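Local coordinates for outer membrane protein YopM (Yersinia pestis, PDB 1JL5) that probably alters host cell physiology and promotes bacterial survival in host tissues, as a secreted leucine-rich repeat effector that assembles into a hollow tetrameric cylinder, at residues L339-P353 with L359-P373. Numbering follows the deposited sequence.
Sequences LERLIASFNHLAEVP and LKQLHVEYNPLREFP
L342 and L362 occupy equivalent places in adjacent coils of a leucine-rich repeat solenoid and lie side by side, L342 CD2 3.6 Å from L362 CD1. Both leave the same face of the sheet, and with CG anti to the backbone N in each they run in the same direction. Further round the coil, V352 CG2 presses tightly on V364 CG1 (3.3 Å). Strands 341-343 and 361-363 run parallel, their axes 4.6 Å apart at 4°; L342 N donates to Q361 O and H363 N to L342 O, each at 2.7 Å. On the other face, Q361 points its amide, OE1 foremost, at one face of the R341 guanidinium, the planes 85° apart; R341 NH1 forms its salt bridge with E321, while Q361 NE2 bonds D381. Past the strands, the F346 and Y366 rings are nearly parallel (17°) but slid apart, centroids 4.7 Å apart. P368 CG sits over the H348 imidazole face, 4.0 Å from the ring centroid, a CH-pi contact; H348 NE2 bonds S206 of a neighbouring subunit. N367 and N347 form rungs of the asparagine ladder: N367 ND2 donates to V364 O and, across the contact, to A344 O (2.6 Å); N347 ND2 donates to V324 O of the preceding coil and also to A344 O, from the opposite face of its plane.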
# COMPACT_ATOMS: atom_id res chain seq x y z
N LEU A 339 20.95 -6.58 15.69
CA LEU A 339 19.68 -6.44 14.97
C LEU A 339 19.32 -4.99 14.71
O LEU A 339 19.15 -4.20 15.64
CB LEU A 339 18.55 -7.10 15.74
CG LEU A 339 17.30 -7.34 14.89
CD1 LEU A 339 17.66 -8.31 13.76
CD2 LEU A 339 16.17 -7.90 15.74
N GLU A 340 19.20 -4.64 13.44
CA GLU A 340 18.84 -3.28 13.08
C GLU A 340 17.41 -3.20 12.60
O GLU A 340 16.74 -2.19 12.77
CB GLU A 340 19.75 -2.79 11.98
CG GLU A 340 21.12 -2.50 12.43
CD GLU A 340 22.00 -2.17 11.26
OE1 GLU A 340 21.73 -1.16 10.56
OE2 GLU A 340 22.96 -2.94 11.04
N ARG A 341 16.94 -4.28 12.00
CA ARG A 341 15.59 -4.30 11.49
C ARG A 341 14.84 -5.50 12.03
O ARG A 341 15.23 -6.64 11.82
CB ARG A 341 15.61 -4.35 9.97
CG ARG A 341 16.12 -3.08 9.31
CD ARG A 341 16.66 -3.37 7.92
NE ARG A 341 16.09 -2.51 6.89
CZ ARG A 341 14.89 -2.69 6.34
NH1 ARG A 341 14.11 -3.70 6.71
NH2 ARG A 341 14.46 -1.85 5.40
N LEU A 342 13.78 -5.22 12.76
CA LEU A 342 12.96 -6.28 13.30
C LEU A 342 11.56 -6.13 12.74
O LEU A 342 10.85 -5.17 13.05
CB LEU A 342 12.91 -6.24 14.83
CG LEU A 342 11.96 -7.29 15.41
CD1 LEU A 342 12.33 -8.67 14.89
CD2 LEU A 342 12.01 -7.26 16.93
N ILE A 343 11.18 -7.05 11.87
CA ILE A 343 9.85 -7.05 11.31
C ILE A 343 9.25 -8.33 11.84
O ILE A 343 9.61 -9.42 11.39
CB ILE A 343 9.85 -7.08 9.78
CG1 ILE A 343 10.60 -5.86 9.22
CG2 ILE A 343 8.41 -7.05 9.27
CD1 ILE A 343 12.10 -6.00 9.27
N ALA A 344 8.37 -8.21 12.82
CA ALA A 344 7.74 -9.36 13.44
C ALA A 344 6.25 -9.09 13.52
O ALA A 344 5.53 -9.64 14.36
CB ALA A 344 8.32 -9.60 14.82
N SER A 345 5.79 -8.23 12.63
CA SER A 345 4.39 -7.88 12.56
C SER A 345 3.58 -9.11 12.17
O SER A 345 4.12 -10.08 11.65
CB SER A 345 4.20 -6.80 11.50
OG SER A 345 4.78 -7.24 10.30
N PHE A 346 2.28 -9.06 12.43
CA PHE A 346 1.39 -10.16 12.10
C PHE A 346 1.85 -11.47 12.70
O PHE A 346 2.04 -12.48 12.01
CB PHE A 346 1.28 -10.28 10.59
CG PHE A 346 0.68 -9.09 9.94
CD1 PHE A 346 -0.68 -8.81 10.11
CD2 PHE A 346 1.46 -8.22 9.18
CE1 PHE A 346 -1.25 -7.69 9.52
CE2 PHE A 346 0.89 -7.10 8.59
CZ PHE A 346 -0.46 -6.83 8.76
N ASN A 347 2.03 -11.44 14.00
CA ASN A 347 2.42 -12.62 14.73
C ASN A 347 1.57 -12.60 15.97
O ASN A 347 0.67 -11.78 16.08
CB ASN A 347 3.90 -12.58 15.08
CG ASN A 347 4.74 -13.15 13.98
OD1 ASN A 347 4.74 -14.36 13.76
ND2 ASN A 347 5.45 -12.29 13.27
N HIS A 348 1.84 -13.51 16.89
CA HIS A 348 1.07 -13.58 18.10
C HIS A 348 1.93 -13.18 19.28
O HIS A 348 1.90 -13.82 20.33
CB HIS A 348 0.54 -14.98 18.31
CG HIS A 348 -0.78 -15.02 19.00
ND1 HIS A 348 -1.97 -14.89 18.31
CD2 HIS A 348 -1.10 -15.08 20.31
CE1 HIS A 348 -2.97 -14.88 19.18
NE2 HIS A 348 -2.47 -14.99 20.39
N LEU A 349 2.72 -12.13 19.10
CA LEU A 349 3.60 -11.66 20.15
C LEU A 349 2.86 -10.89 21.22
O LEU A 349 2.13 -9.95 20.92
CB LEU A 349 4.69 -10.77 19.56
CG LEU A 349 5.52 -11.42 18.45
CD1 LEU A 349 6.56 -10.42 17.98
CD2 LEU A 349 6.15 -12.71 18.95
N ALA A 350 3.04 -11.31 22.46
CA ALA A 350 2.43 -10.63 23.60
C ALA A 350 3.45 -9.56 23.96
O ALA A 350 3.11 -8.49 24.45
CB ALA A 350 2.25 -11.59 24.76
N GLU A 351 4.71 -9.88 23.68
CA GLU A 351 5.81 -8.98 23.97
C GLU A 351 6.89 -9.06 22.90
O GLU A 351 7.11 -10.10 22.29
CB GLU A 351 6.48 -9.34 25.29
CG GLU A 351 5.56 -9.41 26.49
CD GLU A 351 6.26 -9.99 27.70
OE1 GLU A 351 7.27 -9.40 28.13
OE2 GLU A 351 5.82 -11.05 28.21
N VAL A 352 7.55 -7.93 22.68
CA VAL A 352 8.66 -7.89 21.75
C VAL A 352 9.83 -7.98 22.71
O VAL A 352 9.87 -7.27 23.71
CB VAL A 352 8.71 -6.55 21.01
CG1 VAL A 352 9.98 -6.47 20.18
CG2 VAL A 352 7.49 -6.39 20.12
N PRO A 353 10.79 -8.87 22.44
CA PRO A 353 11.93 -8.97 23.36
C PRO A 353 12.61 -7.62 23.48
O PRO A 353 12.35 -6.71 22.69
CB PRO A 353 12.83 -10.00 22.69
CG PRO A 353 11.87 -10.84 21.90
CD PRO A 353 10.94 -9.81 21.32
N LEU A 359 18.89 -0.98 16.98
CA LEU A 359 17.72 -1.29 16.17
C LEU A 359 17.27 -0.03 15.46
O LEU A 359 17.01 0.99 16.09
CB LEU A 359 16.58 -1.83 17.03
CG LEU A 359 15.42 -2.40 16.21
CD1 LEU A 359 15.89 -3.65 15.45
CD2 LEU A 359 14.25 -2.73 17.13
N LYS A 360 17.20 -0.10 14.14
CA LYS A 360 16.78 1.04 13.34
C LYS A 360 15.33 0.92 12.98
O LYS A 360 14.61 1.92 12.87
CB LYS A 360 17.60 1.11 12.06
CG LYS A 360 19.09 1.26 12.29
CD LYS A 360 19.39 2.50 13.12
CE LYS A 360 20.89 2.67 13.30
NZ LYS A 360 21.53 1.46 13.89
N GLN A 361 14.89 -0.31 12.78
CA GLN A 361 13.53 -0.54 12.38
C GLN A 361 12.82 -1.58 13.20
O GLN A 361 13.32 -2.68 13.42
CB GLN A 361 13.52 -0.94 10.91
CG GLN A 361 12.15 -1.21 10.34
CD GLN A 361 12.26 -1.67 8.92
OE1 GLN A 361 12.91 -2.67 8.63
NE2 GLN A 361 11.63 -0.94 8.01
N LEU A 362 11.64 -1.21 13.67
CA LEU A 362 10.83 -2.10 14.46
C LEU A 362 9.43 -2.09 13.88
O LEU A 362 8.69 -1.12 14.05
CB LEU A 362 10.77 -1.66 15.91
CG LEU A 362 9.91 -2.60 16.74
CD1 LEU A 362 10.55 -3.98 16.76
CD2 LEU A 362 9.73 -2.06 18.15
N HIS A 363 9.07 -3.15 13.18
CA HIS A 363 7.73 -3.28 12.62
C HIS A 363 7.17 -4.51 13.29
O HIS A 363 7.45 -5.63 12.88
CB HIS A 363 7.78 -3.47 11.11
CG HIS A 363 8.15 -2.23 10.37
ND1 HIS A 363 8.24 -2.18 8.99
CD2 HIS A 363 8.47 -0.99 10.81
CE1 HIS A 363 8.59 -0.96 8.62
NE2 HIS A 363 8.74 -0.22 9.70
N VAL A 364 6.39 -4.28 14.34
CA VAL A 364 5.79 -5.37 15.09
C VAL A 364 4.29 -5.14 15.12
O VAL A 364 3.58 -5.56 16.02
CB VAL A 364 6.36 -5.44 16.51
CG1 VAL A 364 5.70 -6.55 17.30
CG2 VAL A 364 7.86 -5.70 16.43
N GLU A 365 3.84 -4.45 14.08
CA GLU A 365 2.44 -4.13 13.87
C GLU A 365 1.61 -5.41 13.91
O GLU A 365 2.06 -6.47 13.47
CB GLU A 365 2.30 -3.47 12.49
CG GLU A 365 3.63 -3.50 11.72
CD GLU A 365 3.50 -3.06 10.27
OE1 GLU A 365 2.92 -1.98 10.02
OE2 GLU A 365 4.00 -3.80 9.39
N TYR A 366 0.41 -5.32 14.46
CA TYR A 366 -0.49 -6.45 14.51
C TYR A 366 0.06 -7.66 15.24
O TYR A 366 0.31 -8.72 14.66
CB TYR A 366 -0.90 -6.82 13.09
CG TYR A 366 -1.48 -5.63 12.37
CD1 TYR A 366 -2.71 -5.10 12.75
CD2 TYR A 366 -0.77 -4.99 11.36
CE1 TYR A 366 -3.23 -3.97 12.13
CE2 TYR A 366 -1.28 -3.86 10.73
CZ TYR A 366 -2.51 -3.36 11.12
OH TYR A 366 -3.03 -2.25 10.49
N ASN A 367 0.25 -7.47 16.53
CA ASN A 367 0.72 -8.50 17.43
C ASN A 367 -0.09 -8.17 18.67
O ASN A 367 -0.30 -7.00 18.97
CB ASN A 367 2.21 -8.35 17.71
CG ASN A 367 3.06 -9.15 16.75
OD1 ASN A 367 3.10 -10.38 16.83
ND2 ASN A 367 3.73 -8.47 15.84
N PRO A 368 -0.58 -9.19 19.38
CA PRO A 368 -1.36 -8.93 20.59
C PRO A 368 -0.40 -8.49 21.69
O PRO A 368 -0.35 -9.09 22.76
CB PRO A 368 -1.99 -10.28 20.87
CG PRO A 368 -0.95 -11.24 20.42
CD PRO A 368 -0.52 -10.64 19.09
N LEU A 369 0.37 -7.46 21.39
CA LEU A 369 1.33 -6.91 22.33
C LEU A 369 0.63 -6.36 23.56
O LEU A 369 -0.23 -5.49 23.46
CB LEU A 369 2.13 -5.79 21.65
CG LEU A 369 3.54 -6.08 21.15
CD1 LEU A 369 3.64 -7.46 20.55
CD2 LEU A 369 3.93 -5.02 20.14
N ARG A 370 0.99 -6.88 24.73
CA ARG A 370 0.41 -6.42 25.98
C ARG A 370 0.90 -4.99 26.20
O ARG A 370 0.28 -4.20 26.91
CB ARG A 370 0.85 -7.33 27.12
CG ARG A 370 0.51 -8.78 26.86
CD ARG A 370 1.01 -9.72 27.94
NE ARG A 370 0.73 -11.11 27.59
CZ ARG A 370 -0.49 -11.59 27.37
NH1 ARG A 370 -1.54 -10.79 27.46
NH2 ARG A 370 -0.66 -12.86 27.03
N GLU A 371 2.03 -4.68 25.57
CA GLU A 371 2.64 -3.36 25.69
C GLU A 371 3.74 -3.25 24.64
O GLU A 371 4.29 -4.26 24.20
CB GLU A 371 3.25 -3.19 27.08
CG GLU A 371 4.42 -4.13 27.34
CD GLU A 371 4.92 -4.07 28.76
OE1 GLU A 371 5.16 -2.95 29.26
OE2 GLU A 371 5.07 -5.14 29.39
N PHE A 372 4.06 -2.03 24.24
CA PHE A 372 5.12 -1.83 23.27
C PHE A 372 6.43 -1.96 24.02
O PHE A 372 6.53 -1.56 25.18
CB PHE A 372 5.03 -0.44 22.63
CG PHE A 372 3.79 -0.22 21.81
CD1 PHE A 372 3.16 -1.29 21.17
CD2 PHE A 372 3.28 1.06 21.63
CE1 PHE A 372 2.03 -1.08 20.38
CE2 PHE A 372 2.16 1.28 20.84
CZ PHE A 372 1.53 0.21 20.21
N PRO A 373 7.45 -2.53 23.38
CA PRO A 373 8.72 -2.66 24.09
C PRO A 373 9.38 -1.29 24.16
O PRO A 373 9.00 -0.38 23.42
CB PRO A 373 9.50 -3.61 23.19
CG PRO A 373 9.06 -3.16 21.82
CD PRO A 373 7.56 -3.00 21.99
O HOH W 1 5.02 -5.85 8.04
O HOH W 2 -1.63 -10.79 15.08
O HOH W 3 6.58 -5.63 24.05